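Local coordinates for UPF0303 protein YBR137W (Saccharomyces cerevisiae, PDB 4CLC) that is of unknown function but belongs to the UPF0303 family, related to HbpS-like haem-degrading proteins, and forms an assembly of ten chains, at residues 11-16 / 152-157; 44-49 / 161-166; 61-64 / 70-73; 113-116 / 121-124; 132-137 / 142-147. All blocks are in the same frame, centred on the assembly; numbering follows the deposited sequence.

In the fold
Contact 1 (11-16 / 152-157) closes the longest loop, bringing the N-terminal helix 6-13 to the start of helix 153-168. Contact 2 crosses it: helix 36-53, further along the chain, meets the later turns of the same helix 153-168. Contacts 3, 4 and 5 are nested inside both loops. Contact 3 closes the hairpin of strands 60-64 and 70-75. Next, contact 4 closes a short surface loop between the start of helix 114-117 and residues 121-124, and contact 5 the hairpin of strands 131-136 and 144-149. Contacts 3 and 5 join edge to edge, because strands 60-64 and 144-149 are neighbours in one sheet, and the helices of contact 2 pack on that sheet.

Contact 1: 11-16 / 152-157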
# COMPACT_ATOMS: atom_id res chain seq x y z
N ARG D 11 13.59 32.35 -27.37
CA ARG D 11 12.13 32.40 -27.46
C ARG D 11 11.52 31.46 -26.43
O ARG D 11 10.87 31.90 -25.47
CB ARG D 11 11.65 32.01 -28.86
CG ARG D 11 12.10 32.94 -29.96
CD ARG D 11 10.94 33.42 -30.77
NE ARG D 11 10.49 32.45 -31.76
CZ ARG D 11 9.23 32.01 -31.85
NH1 ARG D 11 8.32 32.44 -30.99
NH2 ARG D 11 8.88 31.14 -32.79
N LEU D 12 11.78 30.17 -26.64
CA LEU D 12 11.32 29.11 -25.75
C LEU D 12 11.60 29.50 -24.31
O LEU D 12 10.69 29.44 -23.47
CB LEU D 12 12.00 27.78 -26.08
CG LEU D 12 11.70 27.07 -27.40
CD1 LEU D 12 12.66 25.93 -27.60
CD2 LEU D 12 10.26 26.57 -27.48
N THR D 13 12.83 29.92 -24.01
CA THR D 13 13.18 30.30 -22.65
C THR D 13 12.23 31.35 -22.06
O THR D 13 11.93 31.35 -20.86
CB THR D 13 14.62 30.82 -22.56
OG1 THR D 13 15.51 29.86 -23.12
CG2 THR D 13 15.01 31.08 -21.10
N SER D 14 11.75 32.25 -22.91
CA SER D 14 10.90 33.36 -22.48
C SER D 14 9.43 33.00 -22.61
O SER D 14 8.56 33.86 -22.47
CB SER D 14 11.22 34.62 -23.30
OG SER D 14 12.53 35.09 -23.02
N ARG D 15 9.17 31.73 -22.93
CA ARG D 15 7.82 31.22 -23.13
C ARG D 15 7.13 32.02 -24.23
O ARG D 15 5.93 32.29 -24.19
CB ARG D 15 7.02 31.26 -21.81
N LYS D 16 7.92 32.38 -25.23
CA LYS D 16 7.43 33.19 -26.34
C LYS D 16 6.68 32.38 -27.39
O LYS D 16 6.09 32.95 -28.31
CB LYS D 16 8.59 33.92 -26.98
N LYS D 152 19.43 22.84 -19.34
CA LYS D 152 18.28 23.70 -19.10
C LYS D 152 17.11 23.06 -19.84
O LYS D 152 17.28 22.52 -20.93
CB LYS D 152 18.54 25.13 -19.59
CG LYS D 152 19.68 25.87 -18.90
CD LYS D 152 20.03 27.16 -19.67
CE LYS D 152 20.88 28.13 -18.83
NZ LYS D 152 22.36 27.84 -18.82
N GLN D 153 15.91 23.12 -19.26
CA GLN D 153 14.77 22.38 -19.79
C GLN D 153 14.50 22.70 -21.27
O GLN D 153 14.10 21.83 -22.05
CB GLN D 153 13.53 22.64 -18.94
CG GLN D 153 12.76 23.92 -19.22
CD GLN D 153 11.32 23.89 -18.71
OE1 GLN D 153 10.53 23.00 -19.02
NE2 GLN D 153 11.02 24.84 -17.84
N GLU D 154 14.75 23.95 -21.64
CA GLU D 154 14.48 24.40 -23.00
C GLU D 154 15.48 23.76 -23.94
O GLU D 154 15.19 23.51 -25.11
CB GLU D 154 14.51 25.93 -23.08
CG GLU D 154 13.43 26.63 -22.25
CD GLU D 154 13.88 27.03 -20.85
OE1 GLU D 154 15.03 26.72 -20.46
OE2 GLU D 154 13.07 27.67 -20.14
N GLU D 155 16.67 23.49 -23.40
CA GLU D 155 17.74 22.84 -24.13
C GLU D 155 17.53 21.32 -24.21
O GLU D 155 17.63 20.75 -25.29
CB GLU D 155 19.10 23.16 -23.49
CG GLU D 155 19.51 24.62 -23.64
CD GLU D 155 20.60 25.03 -22.67
OE1 GLU D 155 20.75 24.35 -21.63
OE2 GLU D 155 21.30 26.04 -22.92
N ASP D 156 17.22 20.68 -23.07
CA ASP D 156 16.86 19.26 -23.07
C ASP D 156 15.80 19.02 -24.16
O ASP D 156 15.88 18.06 -24.92
CB ASP D 156 16.32 18.82 -21.71
CG ASP D 156 17.40 18.76 -20.63
OD1 ASP D 156 18.57 18.52 -20.99
OD2 ASP D 156 17.07 18.92 -19.42
N HIS D 157 14.84 19.94 -24.23
CA HIS D 157 13.78 19.85 -25.22
C HIS D 157 14.27 20.15 -26.64
O HIS D 157 13.90 19.46 -27.59
CB HIS D 157 12.64 20.80 -24.88
CG HIS D 157 11.61 20.89 -25.96
ND1 HIS D 157 10.65 19.93 -26.15
CD2 HIS D 157 11.43 21.80 -26.94
CE1 HIS D 157 9.90 20.25 -27.19
NE2 HIS D 157 10.36 21.38 -27.69
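A Schellman motif ends helix 6-13 just where Leu12 and Thr13 meet Glu154 and His157 in the first turns of helix 153-168. Arg15, with positive phi, is its C-prime residue: Lys16 N reaches back to Arg11 O (3.0 Å) and Arg15 N to Leu12 O (2.8 Å). With CG anti to its own carbonyl carbon (chi1 -64°) and a bend at chi2, the Glu154 chain lies across Thr13 at about a right angle. Its CG and its carboxylate end together rest on the Thr13 backbone, Glu154 CG 3.7 Å and Glu154 OE2 3.6 Å from Thr13 CA. A glutamate may be favourable at the start of its own helix. Thr13 OG1 is already bonded to Leu9 O one turn back, so its meeting with Glu154 is packing. Deeper in, Leu12 CB lies 4.2 Å from Glu154 CG. Leu12 CD1 comes to the edge of the His157 ring, 4.4 Å from His157 CD2. The ring itself stacks with Phe103. Leu12 is buried, against Leu22 of helix 19-26 and Phe103 of helix 102-107, while Glu154 also packs on Leu9 and His157 touches Val132 of strand 131-136.

Contact 2: 44-49 / 161-166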
# COMPACT_ATOMS: atom_id res chain seq x y z
N THR D 44 23.19 7.18 -30.07
CA THR D 44 24.60 7.54 -30.04
C THR D 44 24.79 8.84 -30.81
O THR D 44 25.61 9.68 -30.45
CB THR D 44 25.53 6.42 -30.61
OG1 THR D 44 25.08 5.99 -31.90
CG2 THR D 44 25.54 5.22 -29.69
N TYR D 45 23.97 9.01 -31.83
CA TYR D 45 23.90 10.26 -32.57
C TYR D 45 23.69 11.45 -31.63
O TYR D 45 24.49 12.39 -31.59
CB TYR D 45 22.76 10.16 -33.58
CG TYR D 45 22.59 11.36 -34.48
CD1 TYR D 45 23.54 11.66 -35.45
CD2 TYR D 45 21.46 12.16 -34.40
CE1 TYR D 45 23.37 12.74 -36.30
CE2 TYR D 45 21.28 13.25 -35.24
CZ TYR D 45 22.25 13.53 -36.20
OH TYR D 45 22.09 14.60 -37.04
N ILE D 46 22.61 11.38 -30.86
CA ILE D 46 22.32 12.37 -29.84
C ILE D 46 23.44 12.46 -28.82
O ILE D 46 23.72 13.54 -28.29
CB ILE D 46 21.00 12.04 -29.10
CG1 ILE D 46 19.86 11.92 -30.10
CG2 ILE D 46 20.70 13.08 -28.03
CD1 ILE D 46 18.59 11.55 -29.45
N ARG D 47 24.06 11.33 -28.52
CA ARG D 47 25.07 11.33 -27.48
C ARG D 47 26.23 12.16 -27.97
O ARG D 47 26.79 12.96 -27.22
CB ARG D 47 25.52 9.91 -27.11
CG ARG D 47 26.52 9.88 -25.94
CD ARG D 47 27.01 8.48 -25.65
NE ARG D 47 28.00 8.47 -24.58
CZ ARG D 47 29.29 8.67 -24.79
NH1 ARG D 47 29.72 8.89 -26.03
NH2 ARG D 47 30.15 8.65 -23.78
N ASN D 48 26.56 11.97 -29.24
CA ASN D 48 27.62 12.75 -29.86
C ASN D 48 27.22 14.22 -29.83
O ASN D 48 27.94 15.07 -29.30
CB ASN D 48 27.87 12.27 -31.29
CG ASN D 48 28.58 13.31 -32.14
OD1 ASN D 48 28.02 13.83 -33.12
ND2 ASN D 48 29.83 13.61 -31.79
N ALA D 49 26.03 14.49 -30.38
CA ALA D 49 25.47 15.84 -30.42
C ALA D 49 25.54 16.57 -29.07
O ALA D 49 26.17 17.62 -28.98
CB ALA D 49 24.07 15.79 -30.91
N VAL D 161 14.40 17.78 -29.95
CA VAL D 161 13.64 17.98 -31.19
C VAL D 161 14.55 18.15 -32.41
O VAL D 161 14.25 17.67 -33.52
CB VAL D 161 12.71 19.21 -31.10
CG1 VAL D 161 11.75 19.22 -32.27
CG2 VAL D 161 11.94 19.23 -29.80
N SER D 162 15.66 18.84 -32.19
CA SER D 162 16.56 19.19 -33.27
C SER D 162 17.21 17.94 -33.83
O SER D 162 17.14 17.66 -35.04
CB SER D 162 17.62 20.16 -32.79
OG SER D 162 17.12 20.97 -31.74
N SER D 163 17.85 17.19 -32.92
CA SER D 163 18.60 16.00 -33.30
C SER D 163 17.67 14.89 -33.73
O SER D 163 18.04 14.02 -34.51
CB SER D 163 19.49 15.53 -32.15
OG SER D 163 18.73 15.30 -30.99
N LEU D 164 16.44 14.92 -33.24
CA LEU D 164 15.44 13.98 -33.67
C LEU D 164 15.06 14.25 -35.14
O LEU D 164 14.98 13.32 -35.94
CB LEU D 164 14.23 14.08 -32.76
CG LEU D 164 13.26 12.93 -32.62
CD1 LEU D 164 14.01 11.62 -32.48
CD2 LEU D 164 12.48 13.23 -31.39
N ILE D 165 14.86 15.53 -35.47
CA ILE D 165 14.57 15.97 -36.84
C ILE D 165 15.80 15.87 -37.75
O ILE D 165 15.70 15.48 -38.92
CB ILE D 165 14.04 17.43 -36.87
CG1 ILE D 165 12.62 17.50 -36.31
CG2 ILE D 165 14.05 17.98 -38.29
CD1 ILE D 165 11.92 18.79 -36.62
N ALA D 166 16.97 16.24 -37.22
CA ALA D 166 18.22 16.03 -37.94
C ALA D 166 18.41 14.56 -38.32
O ALA D 166 18.69 14.25 -39.49
CB ALA D 166 19.38 16.51 -37.12
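Tyr45 carries CG anti to its backbone N (chi1 -177°), which takes the ring across to Ser163 O and Ala166, while Ser163 holds OG between its backbone N and carbonyl carbon (chi1 56°), which places OG beside Ile46 CG1. The ring arrives edge first. Its CE2 points in plane at the backbone oxygen of Ser163, with Tyr45 CE2 3.4 Å from Ser163 O, and the Tyr45 hydroxyl end rests on the methyl of Ala166. A long flat tyrosine can span the gap here, where the axes of segments 44-49 and 161-166 approach to 10.1 Å, at 130° between their N-to-C directions, and the small Ala166 leaves room for its end. On the buried side, Ser163 OG lies 3.7 Å from Ile46 CG1. This hydroxyl is bonded back to Met159 O, one turn earlier, so it can sit beside a hydrocarbon branch without leaving its polarity unmet. Serine suits this close passage, where Ile46 CA and Ser163 CA are 6.2 Å apart. Tyr45 and Phe167 also form an edge-to-face (T-shaped) pair. Both helices pack on one face of the sheet, Ile46 on Leu146 and Ile148 of strand 144-149, Leu164 on Leu146 and on Val132 and Ile134 of strand 131-136.

Contact 3: 61-64 / 70-73; sequences IDIS and CLFR
Ile63 and Phe72 form the hydrogen-bonded pair at the heart of an antiparallel beta hairpin, which a classic beta bulge interrupts. Ile63 N donates to Phe72 O (3.0 Å). Ile63 O takes two donors in return, Phe72 N (3.2 Å) and Leu71 N (2.9 Å), both in its carbonyl plane. Leu71 and Phe72 therefore together face the single residue Ile63, and the register moves by one so that Ser64 pairs with Cys70. Leu71, position 1 of the bulge, has near-helical phi and psi (-85°, -36°), as is usual there. Ile63 and Phe72 share one face of the sheet, with Ile63 CB 4.0 Å from Phe72 CB. These apolar residues suit it because helix 36-53 covers that side, Leu42 packing on Ile63 and Phe40 on Phe72.

The other face carries Asp62 and Arg73, a non-hydrogen-bonded pair joined by a buried salt bridge. The bent arginine grips side-on with two nitrogens, NE and NH2, both on Asp62 OD2; NE meets the anti lone pair of OD2, whereas NH2 approaches OD2 from above the carboxylate plane. Ser64, on the same face, donates from OG to the other oxygen, Asp62 OD1, and so helps to set the carboxylate. Further out, Arg73 NH1 makes a salt bridge to Asp85, so the guanidinium stands between two acids, and Ile88 of helix 84-98 packs on both Asp62 and Arg73. The backbone of Arg73 also bonds to a neighbouring subunit. Where Asp62 and Arg73 pair, the strands approach closely enough for a CA-H...O contact, Arg73 CA lying 3.3 Å from Ile61 O.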
# COMPACT_ATOMS: atom_id res chain seq x y z
N ILE D 61 20.36 10.37 -21.51
CA ILE D 61 19.60 10.20 -22.73
C ILE D 61 18.85 8.87 -22.72
O ILE D 61 19.48 7.84 -22.53
CB ILE D 61 20.53 10.26 -23.96
CG1 ILE D 61 21.24 11.61 -24.02
CG2 ILE D 61 19.76 10.00 -25.23
CD1 ILE D 61 22.38 11.64 -24.99
N ASP D 62 17.54 8.88 -22.92
CA ASP D 62 16.76 7.65 -22.93
C ASP D 62 15.97 7.42 -24.24
O ASP D 62 15.48 8.36 -24.86
CB ASP D 62 15.81 7.62 -21.73
CG ASP D 62 15.11 6.26 -21.56
OD1 ASP D 62 14.02 6.06 -22.15
OD2 ASP D 62 15.65 5.40 -20.81
N ILE D 63 15.86 6.17 -24.66
CA ILE D 63 14.88 5.83 -25.67
C ILE D 63 14.11 4.63 -25.16
O ILE D 63 14.70 3.58 -24.92
CB ILE D 63 15.51 5.52 -27.05
CG1 ILE D 63 16.30 6.73 -27.55
CG2 ILE D 63 14.44 5.11 -28.07
CD1 ILE D 63 17.03 6.47 -28.85
N SER D 64 12.80 4.79 -24.96
CA SER D 64 11.98 3.72 -24.45
C SER D 64 10.73 3.56 -25.29
O SER D 64 10.34 4.47 -26.01
CB SER D 64 11.60 3.97 -22.99
OG SER D 64 12.74 3.97 -22.14
N CYS D 70 13.11 -0.26 -22.19
CA CYS D 70 14.21 0.63 -22.51
C CYS D 70 15.08 0.04 -23.62
O CYS D 70 15.59 -1.06 -23.47
CB CYS D 70 15.04 0.89 -21.26
SG CYS D 70 16.41 2.01 -21.49
N LEU D 71 15.15 0.72 -24.75
CA LEU D 71 16.05 0.32 -25.83
C LEU D 71 17.47 0.88 -25.65
O LEU D 71 18.46 0.23 -26.00
CB LEU D 71 15.47 0.76 -27.17
CG LEU D 71 14.02 0.32 -27.38
CD1 LEU D 71 13.45 0.82 -28.68
CD2 LEU D 71 13.88 -1.19 -27.31
N PHE D 72 17.55 2.10 -25.12
CA PHE D 72 18.81 2.85 -25.06
C PHE D 72 18.91 3.72 -23.85
O PHE D 72 17.96 4.40 -23.49
CB PHE D 72 18.98 3.75 -26.28
CG PHE D 72 20.32 4.43 -26.34
CD1 PHE D 72 21.40 3.80 -26.92
CD2 PHE D 72 20.50 5.69 -25.80
CE1 PHE D 72 22.64 4.42 -26.96
CE2 PHE D 72 21.74 6.32 -25.85
CZ PHE D 72 22.81 5.67 -26.43
N ARG D 73 20.08 3.75 -23.24
CA ARG D 73 20.34 4.71 -22.18
C ARG D 73 21.82 5.02 -22.15
O ARG D 73 22.65 4.14 -22.38
CB ARG D 73 19.85 4.18 -20.84
CG ARG D 73 20.11 5.12 -19.69
CD ARG D 73 19.15 6.29 -19.71
NE ARG D 73 17.76 5.88 -19.48
CZ ARG D 73 17.25 5.63 -18.28
NH1 ARG D 73 18.01 5.73 -17.20
NH2 ARG D 73 15.98 5.27 -18.17

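Contact 4: 113-116 / 121-124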
# COMPACT_ATOMS: atom_id res chain seq x y z
N THR D 113 -0.38 24.38 -10.63
CA THR D 113 0.26 23.11 -10.26
C THR D 113 -0.28 22.00 -11.13
O THR D 113 -1.41 22.10 -11.64
CB THR D 113 0.04 22.72 -8.77
OG1 THR D 113 -1.35 22.44 -8.51
CG2 THR D 113 0.59 23.78 -7.82
N PRO D 114 0.53 20.93 -11.32
CA PRO D 114 0.09 19.76 -12.08
C PRO D 114 -1.15 19.14 -11.45
O PRO D 114 -2.12 18.86 -12.16
CB PRO D 114 1.29 18.82 -11.99
CG PRO D 114 2.44 19.75 -11.81
CD PRO D 114 1.92 20.78 -10.87
N GLU D 115 -1.14 18.99 -10.14
CA GLU D 115 -2.30 18.52 -9.40
C GLU D 115 -3.56 19.35 -9.72
O GLU D 115 -4.67 18.79 -9.81
CB GLU D 115 -2.02 18.53 -7.89
CG GLU D 115 -0.86 17.64 -7.43
CD GLU D 115 0.53 18.25 -7.64
OE1 GLU D 115 0.69 19.18 -8.48
OE2 GLU D 115 1.48 17.79 -6.97
N GLU D 116 -3.40 20.66 -9.91
CA GLU D 116 -4.55 21.51 -10.24
C GLU D 116 -5.03 21.34 -11.67
O GLU D 116 -6.24 21.20 -11.90
CB GLU D 116 -4.21 22.98 -10.04
CG GLU D 116 -4.37 23.51 -8.63
CD GLU D 116 -3.72 24.89 -8.46
OE1 GLU D 116 -3.30 25.49 -9.49
OE2 GLU D 116 -3.62 25.35 -7.29
N ASP D 121 0.09 13.58 -9.95
CA ASP D 121 0.94 13.67 -8.76
C ASP D 121 2.12 14.65 -8.82
O ASP D 121 2.43 15.30 -7.83
CB ASP D 121 1.51 12.29 -8.46
CG ASP D 121 2.02 12.15 -7.05
OD1 ASP D 121 2.66 13.09 -6.53
OD2 ASP D 121 1.78 11.07 -6.47
N SER D 122 2.82 14.69 -9.94
CA SER D 122 4.00 15.56 -10.11
C SER D 122 5.22 15.06 -9.34
O SER D 122 6.34 15.38 -9.73
CB SER D 122 3.72 17.04 -9.72
OG SER D 122 4.12 17.37 -8.39
N LYS D 123 5.04 14.21 -8.32
CA LYS D 123 6.20 13.45 -7.85
C LYS D 123 6.45 12.38 -8.90
O LYS D 123 7.52 11.79 -8.96
CB LYS D 123 5.99 12.82 -6.46
CG LYS D 123 6.43 13.71 -5.28
CD LYS D 123 5.37 14.75 -4.97
CE LYS D 123 5.97 16.06 -4.44
NZ LYS D 123 4.92 17.13 -4.27
N GLU D 124 5.44 12.21 -9.74
CA GLU D 124 5.24 11.15 -10.70
C GLU D 124 5.39 11.67 -12.14
O GLU D 124 6.10 11.09 -12.95
CB GLU D 124 3.86 10.50 -10.49
CG GLU D 124 3.63 9.18 -11.25
CD GLU D 124 2.29 8.49 -10.93
OE1 GLU D 124 1.47 9.03 -10.16
OE2 GLU D 124 2.07 7.38 -11.47
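The apolar touch is small: Pro114 lays the edge of its ring on Ser122, with Pro114 CG 3.7 Å from Ser122 CB. Proline suits the first turn of helix 114-117, since its ring blocks only a backbone N that has no partner to reach within the helix. Serine, being small, leaves room for the ring, and Val120, Phe127 and Lys109 also pack on Pro114.

Among the polar contacts, Glu115 carries its carboxylate over to the loop. With CG anti to its own carbonyl carbon (chi1 -61°) and the chain bent at chi2 (80°), Glu115 OE2 arrives 3.0 Å from Ser122 OG, which may donate to it, although that proton has another acceptor within reach. Glu115 OE2 also lies 2.8 Å from Asp121 O, but these are two acceptors and not bonded, a pairing probably unfavourable for a charged carboxylate. Ser122 O, for its part, accepts from Arg90.

Side chain-to-backbone bonds occur on both sides. Thr113 and Glu116 form a capping box: Glu116 N donates to Thr113 OG1 (3.1 Å), and Thr113 N donates weakly to Glu116 OE1. In 121-124, Asp121 OD1 accepts from Lys123 N (3.2 Å) in an Asx turn, the donor lying above the carboxylate plane. Thr113 and Asp121 are short enough to reach these nearby N-H groups.

Charge comes last. Lys123 NZ stands 4.4 Å from Glu115 OE2, beyond a salt bridge, and bonds instead to the backbone of a neighbouring subunit; a basic side chain of another subunit packs on Glu115. Against these stand Asp121 O and the Asp121 carboxylate. Lying between the possible Ser122 donor, acidic oxygens and basic groups, Glu115 may have an ionisation sensitive to all of them.

Contact 5: 132-137 / 142-147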
# COMPACT_ATOMS: atom_id res chain seq x y z
N VAL D 132 10.56 14.04 -25.73
CA VAL D 132 9.88 14.21 -26.99
C VAL D 132 9.50 12.85 -27.54
O VAL D 132 10.33 11.96 -27.67
CB VAL D 132 10.77 14.97 -28.01
CG1 VAL D 132 10.14 14.98 -29.39
CG2 VAL D 132 11.03 16.38 -27.53
N LEU D 133 8.22 12.67 -27.85
CA LEU D 133 7.78 11.46 -28.48
C LEU D 133 8.44 11.29 -29.84
O LEU D 133 8.78 12.28 -30.50
CB LEU D 133 6.26 11.45 -28.63
CG LEU D 133 5.46 11.44 -27.33
CD1 LEU D 133 3.99 11.68 -27.63
CD2 LEU D 133 5.65 10.14 -26.63
N ILE D 134 8.64 10.03 -30.24
CA ILE D 134 9.11 9.69 -31.57
C ILE D 134 7.92 9.21 -32.39
O ILE D 134 7.43 8.10 -32.18
CB ILE D 134 10.18 8.59 -31.55
CG1 ILE D 134 11.37 8.99 -30.68
CG2 ILE D 134 10.65 8.27 -32.96
CD1 ILE D 134 12.45 7.93 -30.66
N GLN D 135 7.49 10.03 -33.34
CA GLN D 135 6.30 9.74 -34.14
C GLN D 135 6.57 8.77 -35.27
O GLN D 135 7.70 8.67 -35.75
CB GLN D 135 5.73 11.03 -34.72
CG GLN D 135 4.32 11.28 -34.29
CD GLN D 135 4.23 11.62 -32.83
OE1 GLN D 135 4.88 12.56 -32.36
NE2 GLN D 135 3.42 10.86 -32.10
N SER D 136 5.54 8.06 -35.70
CA SER D 136 5.65 7.13 -36.82
C SER D 136 4.92 7.66 -38.03
O SER D 136 3.80 8.18 -37.92
CB SER D 136 5.10 5.76 -36.45
OG SER D 136 4.59 5.09 -37.59
N GLU D 137 5.55 7.53 -39.19
CA GLU D 137 4.95 7.99 -40.42
C GLU D 137 3.65 7.25 -40.69
O GLU D 137 2.66 7.86 -41.05
CB GLU D 137 5.91 7.80 -41.57
N PRO D 142 2.74 7.11 -31.54
CA PRO D 142 4.20 7.23 -31.49
C PRO D 142 4.93 5.89 -31.40
O PRO D 142 4.44 4.97 -30.75
CB PRO D 142 4.43 8.05 -30.22
CG PRO D 142 3.24 7.83 -29.41
CD PRO D 142 2.10 7.69 -30.36
N TYR D 143 6.08 5.81 -32.08
CA TYR D 143 6.98 4.67 -31.96
C TYR D 143 7.48 4.52 -30.53
O TYR D 143 7.49 3.43 -29.96
CB TYR D 143 8.20 4.83 -32.90
CG TYR D 143 8.00 4.35 -34.32
CD1 TYR D 143 7.25 3.22 -34.58
CD2 TYR D 143 8.57 5.03 -35.40
CE1 TYR D 143 7.06 2.77 -35.88
CE2 TYR D 143 8.38 4.59 -36.69
CZ TYR D 143 7.63 3.46 -36.92
OH TYR D 143 7.42 2.99 -38.19
N ALA D 144 7.93 5.63 -29.97
CA ALA D 144 8.69 5.60 -28.74
C ALA D 144 8.73 7.00 -28.15
O ALA D 144 7.99 7.87 -28.58
CB ALA D 144 10.08 5.09 -28.99
N CYS D 145 9.57 7.20 -27.16
CA CYS D 145 9.75 8.51 -26.59
C CYS D 145 11.26 8.71 -26.35
O CYS D 145 11.95 7.83 -25.82
CB CYS D 145 8.93 8.65 -25.30
SG CYS D 145 9.16 10.19 -24.36
N LEU D 146 11.76 9.87 -26.77
CA LEU D 146 13.13 10.25 -26.54
C LEU D 146 13.17 11.23 -25.38
O LEU D 146 12.40 12.18 -25.37
CB LEU D 146 13.72 10.87 -27.81
CG LEU D 146 14.90 11.82 -27.72
CD1 LEU D 146 16.07 11.13 -27.11
CD2 LEU D 146 15.22 12.27 -29.11
N THR D 147 14.03 11.00 -24.40
CA THR D 147 14.05 11.83 -23.22
C THR D 147 15.46 12.22 -22.82
O THR D 147 16.31 11.35 -22.62
CB THR D 147 13.40 11.14 -22.02
OG1 THR D 147 12.05 10.78 -22.32
CG2 THR D 147 13.41 12.07 -20.83
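Ile134 is the apolar centre of this hairpin, facing Ala144 and Leu146 across the strands. Its CG1 branch, anti to the carbonyl carbon (chi1 -57°), runs toward strand 144-149, so that Ile134 CD1 lies 4.1 Å from Ala144 CB and Ile134 CG1 4.2 Å from Leu146 CB. The small Ala144 lets the longer isoleucine branch lie over it. On the other face Leu133 CD2 meets Cys145 CB at 3.8 Å.

Around this centre runs the backbone pairing. Val132 and Leu146 exchange bonds, Val132 N to Leu146 O and Leu146 N to Val132 O (2.7 Å), and Ile134 N donates to Ala144 O (2.8 Å). Then comes a classic beta bulge: Tyr143 and Ala144 both face Ile134, whose O takes weak bonds from both their N atoms.

Towards the turn polar residue types appear, but they meet the other strand through carbon. Ser136 CB sits over the centre of the Tyr143 ring, 3.4 Å from its centroid and 10° off the normal, a CH-pi contact that a small side chain permits; Ser136 OG has a weak hydrogen bond to Arg138 N. Gln135 lies alongside Pro142, its NE2 3.5 Å from Pro142 CB.

Helix 153-168 covers the Val132 and Leu146 face through Leu164, helix 36-53 touches Ile134 through Leu42, and helix 84-98 covers Leu133 and Cys145; strand 30-31 flanks strand 131-136, and strand 60-64 bonds to strand 144-149.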